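PDB 6PWI: putative hyaluronoglucosaminidase from Clostridium perfringens, which probably acts as a family 84 glycoside hydrolase with hexosaminidase activity, this chain holding the N-terminal, catalytic and following helical parts of a longer, probably wall-anchored protein. Local coordinates for residues A[435-440]-A[456-461]; A[403-408]-A[429-434]; A[126-131]-A[442-447]. One frame throughout, in Å; residues are numbered along the deposited sequence.

Contact 1: residues A[435-440]-A[456-461]; sequences ALFAIA and KDSFKY
Two consecutive helices on the outer layer of the catalytic barrel meet here, Phe437 of helix 433-444 laying its ring against Ser458 and Tyr461 of helix 451-462. With CG anti to the backbone N (chi1 -165°), the Phe437 ring stretches across the gap, and Ser458 CB sits over one face in a CH-pi contact, 3.5 Å from the ring centroid and 21° off its normal. The short side chain of a serine suits this spot: no carbon beyond CB holds the ring off, and the two helices come together until Phe437 CA and Ser458 CA are 6.5 Å apart. Tyr461, one turn further on, meets the outer end of the same ring: Phe437 CE1 lies 3.6 Å from Tyr461 CD2. Their planes are nearly parallel (21°), but the rings are displaced so far, with centroids 5.5 Å from each other, that there is little stacking. In the (beta/alpha)8 fold, helix 433-444 follows the eighth barrel strand, 418-423, whose Thr423 packs on both Leu436 and Ile439 and whose Ile421 packs on Ile439; Phe437 points toward helix 451-462, which follows in the chain. Phe206 meets both Phe437 and Tyr461 edge-to-face, extending the aromatic cluster. Ser458 OG bonds back to Trp455 O within its own helix, an ordinary way for a serine to bury its hydroxyl, while Tyr461 OH and Lys460 NZ share the carboxylate of Glu35. The lysine chain curls back so that Lys460 NZ also donates to Asp457 O at 3.1 Å, in the carbonyl plane on a lone pair.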
loop_
_atom_site.group_PDB
_atom_site.type_symbol
_atom_site.label_atom_id
_atom_site.label_comp_id
_atom_site.label_asym_id
_atom_site.label_seq_id
_atom_site.Cartn_x
_atom_site.Cartn_y
_atom_site.Cartn_z
ATOM N N ALA A 435 -0.224 5.086 0.632
ATOM C CA ALA A 435 -0.284 4.393 -0.645
ATOM C C ALA A 435 -0.724 2.942 -0.455
ATOM O O ALA A 435 -1.464 2.411 -1.283
ATOM C CB ALA A 435 1.044 4.482 -1.339
ATOM N N LEU A 436 -0.285 2.303 0.637
ATOM C CA LEU A 436 -0.685 0.925 0.881
ATOM C C LEU A 436 -2.207 0.851 0.923
ATOM O O LEU A 436 -2.799 -0.021 0.291
ATOM C CB LEU A 436 -0.053 0.395 2.173
ATOM C CG LEU A 436 1.141 -0.543 1.987
ATOM C CD1 LEU A 436 2.350 0.203 1.438
ATOM C CD2 LEU A 436 1.495 -1.221 3.302
ATOM N N PHE A 437 -2.828 1.799 1.639
ATOM C CA PHE A 437 -4.277 1.878 1.713
ATOM C C PHE A 437 -4.871 1.995 0.310
ATOM O O PHE A 437 -5.836 1.301 -0.001
ATOM C CB PHE A 437 -4.710 3.051 2.590
ATOM C CG PHE A 437 -6.154 3.010 3.020
ATOM C CD1 PHE A 437 -6.517 2.433 4.229
ATOM C CD2 PHE A 437 -7.151 3.552 2.220
ATOM C CE1 PHE A 437 -7.847 2.414 4.632
ATOM C CE2 PHE A 437 -8.481 3.525 2.622
ATOM C CZ PHE A 437 -8.826 2.966 3.832
ATOM N N ALA A 438 -4.275 2.858 -0.530
ATOM C CA ALA A 438 -4.798 3.117 -1.863
ATOM C C ALA A 438 -4.763 1.844 -2.704
ATOM O O ALA A 438 -5.793 1.436 -3.245
ATOM C CB ALA A 438 -4.044 4.241 -2.520
ATOM N N ILE A 439 -3.585 1.215 -2.778
ATOM C CA ILE A 439 -3.375 0.011 -3.574
ATOM C C ILE A 439 -4.257 -1.135 -3.070
ATOM O O ILE A 439 -4.765 -1.916 -3.868
ATOM C CB ILE A 439 -1.879 -0.366 -3.604
ATOM C CG1 ILE A 439 -1.030 0.747 -4.227
ATOM C CG2 ILE A 439 -1.644 -1.705 -4.283
ATOM C CD1 ILE A 439 -1.600 1.333 -5.486
ATOM N N ALA A 440 -4.447 -1.220 -1.749
ATOM C CA ALA A 440 -5.276 -2.254 -1.157
ATOM C C ALA A 440 -6.715 -2.103 -1.641
ATOM O O ALA A 440 -7.316 -3.074 -2.096
ATOM C CB ALA A 440 -5.191 -2.192 0.345
ATOM N N LYS A 456 -8.969 10.364 1.694
ATOM C CA LYS A 456 -9.387 11.085 2.886
ATOM C C LYS A 456 -9.701 10.102 4.019
ATOM O O LYS A 456 -9.354 10.344 5.176
ATOM C CB LYS A 456 -10.579 11.988 2.554
ATOM C CG LYS A 456 -10.963 12.976 3.645
ATOM C CD LYS A 456 -12.337 13.578 3.478
ATOM C CE LYS A 456 -12.697 14.495 4.630
ATOM N NZ LYS A 456 -14.134 14.864 4.612
ATOM N N ASP A 457 -10.356 8.984 3.680
ATOM C CA ASP A 457 -10.833 8.066 4.701
ATOM C C ASP A 457 -9.663 7.326 5.341
ATOM O O ASP A 457 -9.776 6.870 6.475
ATOM C CB ASP A 457 -11.908 7.115 4.171
ATOM C CG ASP A 457 -13.226 7.804 3.858
ATOM O OD1 ASP A 457 -13.452 8.916 4.390
ATOM O OD2 ASP A 457 -14.010 7.233 3.070
ATOM N N SER A 458 -8.545 7.235 4.617
ATOM C CA SER A 458 -7.409 6.441 5.047
ATOM C C SER A 458 -6.778 6.994 6.325
ATOM O O SER A 458 -6.327 6.218 7.167
ATOM C CB SER A 458 -6.398 6.301 3.942
ATOM O OG SER A 458 -5.746 7.532 3.681
ATOM N N PHE A 459 -6.757 8.322 6.482
ATOM C CA PHE A 459 -5.966 8.917 7.550
ATOM C C PHE A 459 -6.399 8.425 8.932
ATOM O O PHE A 459 -5.555 8.243 9.806
ATOM C CB PHE A 459 -5.802 10.431 7.364
ATOM C CG PHE A 459 -4.974 10.744 6.144
ATOM C CD1 PHE A 459 -3.585 10.697 6.189
ATOM C CD2 PHE A 459 -5.596 10.986 4.926
ATOM C CE1 PHE A 459 -2.836 10.914 5.043
ATOM C CE2 PHE A 459 -4.844 11.209 3.783
ATOM C CZ PHE A 459 -3.469 11.169 3.846
ATOM N N LYS A 460 -7.698 8.172 9.122
ATOM C CA LYS A 460 -8.168 7.738 10.431
ATOM C C LYS A 460 -7.613 6.351 10.768
ATOM O O LYS A 460 -7.404 6.040 11.938
ATOM C CB LYS A 460 -9.694 7.815 10.552
ATOM C CG LYS A 460 -10.477 6.737 9.814
ATOM C CD LYS A 460 -11.983 6.881 9.934
ATOM C CE LYS A 460 -12.569 7.838 8.921
ATOM N NZ LYS A 460 -12.624 7.206 7.585
ATOM N N TYR A 461 -7.352 5.537 9.740
ATOM C CA TYR A 461 -6.810 4.200 9.925
ATOM C C TYR A 461 -5.302 4.259 10.145
ATOM O O TYR A 461 -4.762 3.499 10.943
ATOM C CB TYR A 461 -7.147 3.316 8.726
ATOM C CG TYR A 461 -8.626 3.165 8.515
ATOM C CD1 TYR A 461 -9.373 2.317 9.319
ATOM C CD2 TYR A 461 -9.286 3.904 7.542
ATOM C CE1 TYR A 461 -10.742 2.187 9.144
ATOM C CE2 TYR A 461 -10.656 3.785 7.356
ATOM C CZ TYR A 461 -11.384 2.922 8.160
ATOM O OH TYR A 461 -12.729 2.789 7.983
#

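Contact 2: residues A[403-408]-A[429-434]; sequences LLMGKG and AQASKV
Met405 and Val434 touch where the long loop between the seventh and eighth strands of the (beta/alpha)8 barrel runs past the turn leading into helix 433-444. The methionine chain bends at chi3 (101°), which brings its terminal methyl onto both side chain and backbone: Met405 CE is 3.6 Å from Ala431 O, 3.7 Å from Val434 CG2 and 3.9 Å from Ala431 CB. A flexible, unbranched thioether suits such a junction, because its end can adapt to a surface made of methyl groups and main chain. The other valine branch, CG1, is anti to the backbone N and lies against the loop backbone instead, 3.5 Å from Met405 O. That carbonyl is not left to apolar company, since Trp455 NE1 of helix 451-462 donates to it, while Ile462 of the same helix packs on Val434. Further out, residues 429-432 have helical backbone angles, and the bonds from Ser432 N to Ala429 O and Lys433 N to Gln430 O span only three residues. Glu545 of helix 540-572 steadies this turn: its two carboxylate oxygens accept from Gln430 N and Ala431 N. Gln430 in turn has OE1 bound by Lys433 NZ at 3.1 Å, and both side chains reach Asp198 on helix 193-204, Lys433 by a salt bridge and Gln430 through NE2. Between loop and turn no direct hydrogen bond forms. Instead one water molecule joins their backbones, donating to Ala431 O at 2.8 Å and to Leu404 O at 3.1 Å.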
loop_
_atom_site.group_PDB
_atom_site.type_symbol
_atom_site.label_atom_id
_atom_site.label_comp_id
_atom_site.label_asym_id
_atom_site.label_seq_id
_atom_site.Cartn_x
_atom_site.Cartn_y
_atom_site.Cartn_z
ATOM N N LEU A 403 8.230 13.640 0.546
ATOM C CA LEU A 403 7.314 12.603 0.980
ATOM C C LEU A 403 6.170 12.593 -0.025
ATOM O O LEU A 403 5.712 13.655 -0.439
ATOM C CB LEU A 403 6.783 12.934 2.376
ATOM C CG LEU A 403 7.768 12.794 3.531
ATOM C CD1 LEU A 403 7.041 12.934 4.860
ATOM C CD2 LEU A 403 8.514 11.468 3.470
ATOM N N LEU A 404 5.732 11.401 -0.438
ATOM C CA LEU A 404 4.637 11.308 -1.392
ATOM C C LEU A 404 3.441 10.634 -0.727
ATOM O O LEU A 404 3.413 9.413 -0.584
ATOM C CB LEU A 404 5.108 10.552 -2.641
ATOM C CG LEU A 404 6.351 11.130 -3.320
ATOM C CD1 LEU A 404 6.813 10.240 -4.469
ATOM C CD2 LEU A 404 6.087 12.552 -3.800
ATOM N N MET A 405 2.469 11.448 -0.302
ATOM C CA MET A 405 1.336 10.940 0.455
ATOM C C MET A 405 0.022 11.449 -0.142
ATOM O O MET A 405 -0.956 11.645 0.582
ATOM C CB MET A 405 1.428 11.363 1.925
ATOM C CG MET A 405 2.642 10.828 2.670
ATOM S SD MET A 405 2.800 11.594 4.309
ATOM C CE MET A 405 2.130 10.303 5.349
ATOM N N GLY A 406 0.001 11.651 -1.465
ATOM C CA GLY A 406 -1.208 12.080 -2.140
ATOM C C GLY A 406 -2.133 10.906 -2.456
ATOM O O GLY A 406 -1.808 9.761 -2.164
ATOM N N LYS A 407 -3.276 11.207 -3.076
ATOM C CA LYS A 407 -4.246 10.201 -3.477
ATOM C C LYS A 407 -3.687 9.353 -4.622
ATOM O O LYS A 407 -2.672 9.699 -5.225
ATOM C CB LYS A 407 -5.524 10.909 -3.929
ATOM C CG LYS A 407 -5.353 11.795 -5.158
ATOM C CD LYS A 407 -6.456 12.807 -5.324
ATOM C CE LYS A 407 -6.476 13.413 -6.708
ATOM N NZ LYS A 407 -7.722 14.180 -6.934
ATOM N N GLY A 408 -4.384 8.253 -4.934
ATOM C CA GLY A 408 -3.976 7.338 -5.987
ATOM C C GLY A 408 -4.364 7.833 -7.379
ATOM O O GLY A 408 -5.232 7.254 -8.028
ATOM N N ALA A 429 8.798 4.172 5.805
ATOM C CA ALA A 429 7.857 3.065 5.835
ATOM C C ALA A 429 6.472 3.521 6.296
ATOM O O ALA A 429 5.481 3.252 5.619
ATOM C CB ALA A 429 8.404 1.936 6.668
ATOM N N GLN A 430 6.410 4.221 7.434
ATOM C CA GLN A 430 5.146 4.647 8.020
ATOM C C GLN A 430 4.382 5.570 7.069
ATOM O O GLN A 430 3.187 5.383 6.863
ATOM C CB GLN A 430 5.381 5.290 9.388
ATOM C CG GLN A 430 5.946 4.328 10.424
ATOM C CD GLN A 430 4.927 3.306 10.867
ATOM O OE1 GLN A 430 3.775 3.627 11.143
ATOM N NE2 GLN A 430 5.347 2.056 10.939
ATOM N N ALA A 431 5.082 6.543 6.467
ATOM C CA ALA A 431 4.504 7.470 5.504
ATOM C C ALA A 431 3.909 6.725 4.310
ATOM O O ALA A 431 2.974 7.214 3.677
ATOM C CB ALA A 431 5.549 8.461 5.065
ATOM N N SER A 432 4.450 5.541 4.011
ATOM C CA SER A 432 4.005 4.748 2.877
ATOM C C SER A 432 2.613 4.162 3.108
ATOM O O SER A 432 1.983 3.676 2.168
ATOM C CB SER A 432 4.999 3.669 2.560
ATOM O OG SER A 432 6.198 4.237 2.066
ATOM N N LYS A 433 2.127 4.210 4.353
ATOM C CA LYS A 433 0.855 3.567 4.661
ATOM C C LYS A 433 -0.281 4.167 3.835
ATOM O O LYS A 433 -1.262 3.469 3.570
ATOM C CB LYS A 433 0.533 3.571 6.159
ATOM C CG LYS A 433 1.324 2.557 6.974
ATOM C CD LYS A 433 1.154 2.762 8.454
ATOM C CE LYS A 433 1.879 1.747 9.304
ATOM N NZ LYS A 433 1.330 1.791 10.676
ATOM N N VAL A 434 -0.124 5.434 3.417
ATOM C CA VAL A 434 -1.127 6.141 2.631
ATOM C C VAL A 434 -1.333 5.411 1.303
ATOM O O VAL A 434 -2.467 5.117 0.912
ATOM C CB VAL A 434 -0.754 7.626 2.427
ATOM C CG1 VAL A 434 -1.708 8.347 1.489
ATOM C CG2 VAL A 434 -0.619 8.383 3.744
HETATM O O HOH W 1 2.186 7.068 1.037
#

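Contact 3: residues A[126-131]-A[442-447]; sequences DAHVVS and YGWNRA. With EDO (1,2-ethanediol), chain I.
The six-membered ring of Trp444 and the His128 ring approach through their rims rather than face on, with the planes at 54° and the centroids 5.9 Å apart. Nearest are His128 CE1 and Trp444 CZ2, at 3.7 Å; the tryptophan carbon comes in at the imidazole edge. Asp126 meets another part of the indole, its CB 3.8 Å from Trp444 CZ3. Its carboxylate is almost parallel to the ring plane but does not stack on it: the close approach is made by CB, while OD2 forms a salt bridge with Arg180. Trp444 can span the gap because CG is anti to the backbone N (chi1 -179°), which projects the indole away from the last turn of its helix; a large flat side chain suits a place where the backbones stay far apart, with Asp126 CA and Trp444 CA 9.3 Å from each other. The imidazole is held in position by a nearly straight bond, His128 ND1 donating in its ring plane to Asp126 O at 3.0 Å with an angle of 176°. The indole has its own fixed point, NE1 donating to Asp173 OD1. A 1,2-ethanediol molecule, probably from the crystallisation liquor, accepts from Asp126 N at 3.2 Å. The contact joins two domains: strand 127-133 belongs to the mixed sheet of the N-terminal, family 20 domain 2-like part, flanked by strands 136-141 and 165-175 with Tyr149 of helix 144-158 against Asp126 and His128, and Trp444 closes helix 433-444 of the catalytic barrel.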
loop_
_atom_site.group_PDB
_atom_site.type_symbol
_atom_site.label_atom_id
_atom_site.label_comp_id
_atom_site.label_asym_id
_atom_site.label_seq_id
_atom_site.Cartn_x
_atom_site.Cartn_y
_atom_site.Cartn_z
ATOM N N ASP A 126 -10.624 -14.771 -4.143
ATOM C CA ASP A 126 -10.711 -14.501 -2.713
ATOM C C ASP A 126 -12.172 -14.386 -2.263
ATOM O O ASP A 126 -12.468 -13.728 -1.263
ATOM C CB ASP A 126 -9.855 -13.286 -2.329
ATOM C CG ASP A 126 -8.366 -13.469 -2.596
ATOM O OD1 ASP A 126 -7.852 -14.575 -2.325
ATOM O OD2 ASP A 126 -7.721 -12.501 -3.066
ATOM N N ALA A 127 -13.076 -15.050 -2.998
ATOM C CA ALA A 127 -14.507 -14.882 -2.801
ATOM C C ALA A 127 -14.921 -15.375 -1.416
ATOM O O ALA A 127 -14.467 -16.428 -0.964
ATOM C CB ALA A 127 -15.267 -15.598 -3.892
ATOM N N HIS A 128 -15.793 -14.606 -0.758
ATOM C CA HIS A 128 -16.316 -15.005 0.535
ATOM C C HIS A 128 -17.610 -14.252 0.826
ATOM O O HIS A 128 -17.923 -13.265 0.167
ATOM C CB HIS A 128 -15.272 -14.773 1.637
ATOM C CG HIS A 128 -14.950 -13.332 1.854
ATOM N ND1 HIS A 128 -14.035 -12.652 1.071
ATOM C CD2 HIS A 128 -15.431 -12.431 2.740
ATOM C CE1 HIS A 128 -13.957 -11.402 1.477
ATOM N NE2 HIS A 128 -14.802 -11.237 2.502
ATOM N N VAL A 129 -18.330 -14.724 1.850
ATOM C CA VAL A 129 -19.616 -14.189 2.258
ATOM C C VAL A 129 -19.578 -13.962 3.763
ATOM O O VAL A 129 -19.083 -14.808 4.503
ATOM C CB VAL A 129 -20.738 -15.175 1.882
ATOM C CG1 VAL A 129 -22.057 -14.829 2.556
ATOM C CG2 VAL A 129 -20.908 -15.293 0.374
ATOM N N VAL A 130 -20.094 -12.810 4.202
ATOM C CA VAL A 130 -20.293 -12.553 5.622
ATOM C C VAL A 130 -21.789 -12.381 5.867
ATOM O O VAL A 130 -22.442 -11.582 5.200
ATOM C CB VAL A 130 -19.491 -11.332 6.116
ATOM C CG1 VAL A 130 -19.697 -11.089 7.603
ATOM C CG2 VAL A 130 -18.008 -11.468 5.813
ATOM N N SER A 131 -22.332 -13.150 6.813
ATOM C CA SER A 131 -23.755 -13.079 7.103
ATOM C C SER A 131 -23.982 -12.776 8.580
ATOM O O SER A 131 -23.425 -13.443 9.450
ATOM C CB SER A 131 -24.446 -14.342 6.684
ATOM O OG SER A 131 -25.574 -14.581 7.501
ATOM N N TYR A 442 -7.921 -0.183 -4.205
ATOM C CA TYR A 442 -7.999 -0.276 -5.652
ATOM C C TYR A 442 -7.796 -1.718 -6.108
ATOM O O TYR A 442 -8.479 -2.187 -7.014
ATOM C CB TYR A 442 -6.972 0.653 -6.302
ATOM C CG TYR A 442 -6.861 0.541 -7.802
ATOM C CD1 TYR A 442 -7.906 0.917 -8.634
ATOM C CD2 TYR A 442 -5.704 0.072 -8.399
ATOM C CE1 TYR A 442 -7.807 0.829 -10.015
ATOM C CE2 TYR A 442 -5.581 -0.013 -9.778
ATOM C CZ TYR A 442 -6.635 0.366 -10.587
ATOM O OH TYR A 442 -6.518 0.275 -11.943
ATOM N N GLY A 443 -6.840 -2.411 -5.482
ATOM C CA GLY A 443 -6.491 -3.765 -5.880
ATOM C C GLY A 443 -7.650 -4.733 -5.670
ATOM O O GLY A 443 -7.847 -5.639 -6.483
ATOM N N TRP A 444 -8.407 -4.515 -4.583
ATOM C CA TRP A 444 -9.521 -5.370 -4.205
ATOM C C TRP A 444 -10.746 -5.082 -5.078
ATOM O O TRP A 444 -11.294 -6.002 -5.691
ATOM C CB TRP A 444 -9.842 -5.242 -2.710
ATOM C CG TRP A 444 -10.967 -6.134 -2.272
ATOM C CD1 TRP A 444 -12.295 -5.825 -2.254
ATOM C CD2 TRP A 444 -10.870 -7.494 -1.810
ATOM N NE1 TRP A 444 -13.030 -6.892 -1.815
ATOM C CE2 TRP A 444 -12.185 -7.932 -1.534
ATOM C CE3 TRP A 444 -9.808 -8.386 -1.600
ATOM C CZ2 TRP A 444 -12.463 -9.218 -1.063
ATOM C CZ3 TRP A 444 -10.082 -9.658 -1.140
ATOM C CH2 TRP A 444 -11.392 -10.066 -0.872
ATOM N N ASN A 445 -11.153 -3.801 -5.123
ATOM C CA ASN A 445 -12.357 -3.366 -5.813
ATOM C C ASN A 445 -12.014 -2.202 -6.737
ATOM O O ASN A 445 -11.937 -1.063 -6.281
ATOM C CB ASN A 445 -13.437 -2.921 -4.819
ATOM C CG ASN A 445 -14.765 -2.568 -5.464
ATOM O OD1 ASN A 445 -14.822 -2.185 -6.632
ATOM N ND2 ASN A 445 -15.846 -2.687 -4.707
ATOM N N ARG A 446 -11.858 -2.492 -8.035
ATOM C CA ARG A 446 -11.380 -1.507 -8.989
ATOM C C ARG A 446 -12.454 -0.477 -9.337
ATOM O O ARG A 446 -12.201 0.721 -9.261
ATOM C CB ARG A 446 -10.815 -2.185 -10.236
ATOM C CG ARG A 446 -9.371 -2.627 -10.074
ATOM C CD ARG A 446 -9.035 -3.503 -11.258
ATOM N NE ARG A 446 -8.095 -4.570 -10.962
ATOM C CZ ARG A 446 -7.917 -5.625 -11.755
ATOM N NH1 ARG A 446 -8.633 -5.737 -12.865
ATOM N NH2 ARG A 446 -7.034 -6.563 -11.437
ATOM N N ALA A 447 -13.639 -0.934 -9.746
ATOM C CA ALA A 447 -14.636 -0.018 -10.282
ATOM C C ALA A 447 -15.074 0.998 -9.228
ATOM O O ALA A 447 -15.317 2.159 -9.559
ATOM C CB ALA A 447 -15.810 -0.774 -10.855
HETATM C C1 EDO I . -7.727 -17.870 -7.161
HETATM O O1 EDO I . -9.050 -17.863 -7.655
HETATM C C2 EDO I . -7.683 -17.263 -5.815
HETATM O O2 EDO I . -8.962 -17.256 -5.211
#

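In the fold
All three contacts use helix 433-444, met in turn near its start, middle and end. Contacts 1 and 2 have centres about 9 Å apart and touch directly, Phe459 CE1 of contact 1 lying 3.6 Å from Val434 CG2 of contact 2, so that this valine packs on helix 451-462 through Phe459 and on the barrel loop through Met405. Contact 3 adjoins contact 1 along the helix, its centre about 16 Å away, and is about 23 Å from that of contact 2; it carries the helix over to the N-terminal domain. None lies at the predicted proton donor Asp299: together they pack the barrel's last helix against its surroundings.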